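Local coordinates for putative S-adenosylmethionine-dependent methyltransferase (Bacteroides thetaiotaomicron, PDB 1WYZ) that probably transfers methyl groups from S-adenosylmethionine to an acceptor, as a member of the RsmI-like methyltransferase family, at the interface of chains A and B. Residues are numbered along the deposited sequence; one frame, centred on the assembly and turned at random. Chains: chain A/B, putative S-adenosylmethionine-dependent methyltransferase.

The interface of chains A and B. Residues chain A 126, 129-130, 206, 208; chain B 117-119.
The pyrrolidine ring of B:Pro117 lies among chain A groups on both faces and along its rim. A:Ala130 CB lies against one face, offset toward the CD corner, 3.8 Å from B:Pro117 CD. The other face takes a methyl of A:Leu126, CD2, offset toward CB. In this RsmI-like methyltransferase the proline ends strand 115-117, and the strand end, just before the family's glycine-proline-serine stretch, may also serve a dimer contact. The interface of the deposited pair is two-fold symmetric and repeats this patch with the chains exchanged; such dimers are usual among related methyltransferases, though the crystal alone does not establish this one in solution.

Two groups meet the rim nearly in the ring plane. A:Ile208 CD1 points at the CD edge, 3.8 Å from B:Pro117 CD, whereas the backbone oxygen A:Leu126 O of helix 123-131 faces the CB-CG edge, 3.7 Å from B:Pro117 CB. The carboxylate of A:Glu206 also stands outside the ring, beyond CD and tilted toward the face that A:Leu126 approaches. B:Pro117 CD is 4.1 Å from both A:Glu206 OE1 and OE2, ahead of the two oxygens and tilted out of the carboxylate plane.

A:Leu126 then carries the contact along the strand end. Its second torsion (chi2 168°) sets CD1 anti to CA, carrying this methyl on toward the next side chain, 4.1 Å from B:Val119 CG2, a looser apolar touch. CD2 branches off toward the proline, packing against B:Pro117 CB and reaching two backbone carbonyls, 3.6 Å from B:Pro117 O and 3.7 Å from B:Leu118 O.

Roughly one helical turn on, the selenomethionine A:Met129 touches the rim at CB. The bend at its last torsion (chi3 56°) turns the terminal methyl back toward the CB side of the ring, placing A:Met129 CE 4.0 Å from B:Pro117 CB and also near the carbonyl of B:Leu118.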
loop_
_atom_site.group_PDB
_atom_site.type_symbol
_atom_site.label_atom_id
_atom_site.label_comp_id
_atom_site.label_asym_id
_atom_site.label_seq_id
_atom_site.Cartn_x
_atom_site.Cartn_y
_atom_site.Cartn_z
ATOM N N LEU A 126 -2.089 -0.680 5.433
ATOM C CA LEU A 126 -2.141 -0.742 6.888
ATOM C C LEU A 126 -3.430 -1.460 7.296
ATOM O O LEU A 126 -3.430 -2.284 8.224
ATOM C CB LEU A 126 -2.096 0.670 7.487
ATOM C CG LEU A 126 -0.698 1.309 7.473
ATOM C CD1 LEU A 126 -0.771 2.804 7.795
ATOM C CD2 LEU A 126 0.209 0.575 8.473
HETATM N N MSE A 129 -3.390 -5.155 6.653
HETATM C CA MSE A 129 -2.569 -5.724 7.705
HETATM C C MSE A 129 -3.307 -5.970 9.009
HETATM O O MSE A 129 -3.243 -7.069 9.571
HETATM C CB MSE A 129 -1.357 -4.823 7.966
HETATM C CG MSE A 129 -0.296 -4.819 6.863
HETATM SE SE MSE A 129 1.030 -3.409 7.097
HETATM C CE MSE A 129 1.613 -3.863 8.897
ATOM N N ALA A 130 -4.017 -4.955 9.484
ATOM C CA ALA A 130 -4.715 -5.071 10.749
ATOM C C ALA A 130 -6.021 -5.821 10.693
ATOM O O ALA A 130 -6.579 -6.151 11.745
ATOM C CB ALA A 130 -4.946 -3.688 11.346
ATOM N N GLU A 206 -7.464 5.797 16.753
ATOM C CA GLU A 206 -7.571 4.611 15.921
ATOM C C GLU A 206 -8.523 3.531 16.390
ATOM O O GLU A 206 -8.636 3.243 17.567
ATOM C CB GLU A 206 -6.173 4.003 15.744
ATOM C CG GLU A 206 -6.141 2.671 14.981
ATOM C CD GLU A 206 -4.744 2.048 14.895
ATOM O OE1 GLU A 206 -3.893 2.554 14.123
ATOM O OE2 GLU A 206 -4.510 1.048 15.611
ATOM N N ILE A 208 -9.623 -0.304 14.651
ATOM C CA ILE A 208 -9.500 -1.260 13.555
ATOM C C ILE A 208 -9.825 -2.615 14.117
ATOM O O ILE A 208 -8.995 -3.260 14.759
ATOM C CB ILE A 208 -8.090 -1.351 12.985
ATOM C CG1 ILE A 208 -7.569 0.050 12.641
ATOM C CG2 ILE A 208 -8.111 -2.286 11.762
ATOM C CD1 ILE A 208 -6.077 0.121 12.332
ATOM N N PRO B 117 -1.241 -1.528 13.334
ATOM C CA PRO B 117 -0.253 -1.671 12.260
ATOM C C PRO B 117 0.722 -0.501 12.152
ATOM O O PRO B 117 0.293 0.653 12.076
ATOM C CB PRO B 117 -1.126 -1.784 11.017
ATOM C CG PRO B 117 -2.216 -0.777 11.337
ATOM C CD PRO B 117 -2.549 -1.111 12.789
ATOM N N LEU B 118 2.025 -0.790 12.148
ATOM C CA LEU B 118 3.016 0.275 12.008
ATOM C C LEU B 118 3.422 0.441 10.538
ATOM O O LEU B 118 3.470 -0.523 9.776
ATOM C CB LEU B 118 4.247 -0.001 12.885
ATOM C CG LEU B 118 4.041 0.106 14.414
ATOM C CD1 LEU B 118 5.360 0.506 15.091
ATOM C CD2 LEU B 118 2.967 1.161 14.752
ATOM N N VAL B 119 3.705 1.673 10.137
ATOM C CA VAL B 119 4.070 1.970 8.753
ATOM C C VAL B 119 5.335 1.295 8.281
ATOM O O VAL B 119 6.277 1.130 9.043
ATOM C CB VAL B 119 4.266 3.461 8.549
ATOM C CG1 VAL B 119 4.787 3.724 7.170
ATOM C CG2 VAL B 119 2.952 4.174 8.787
#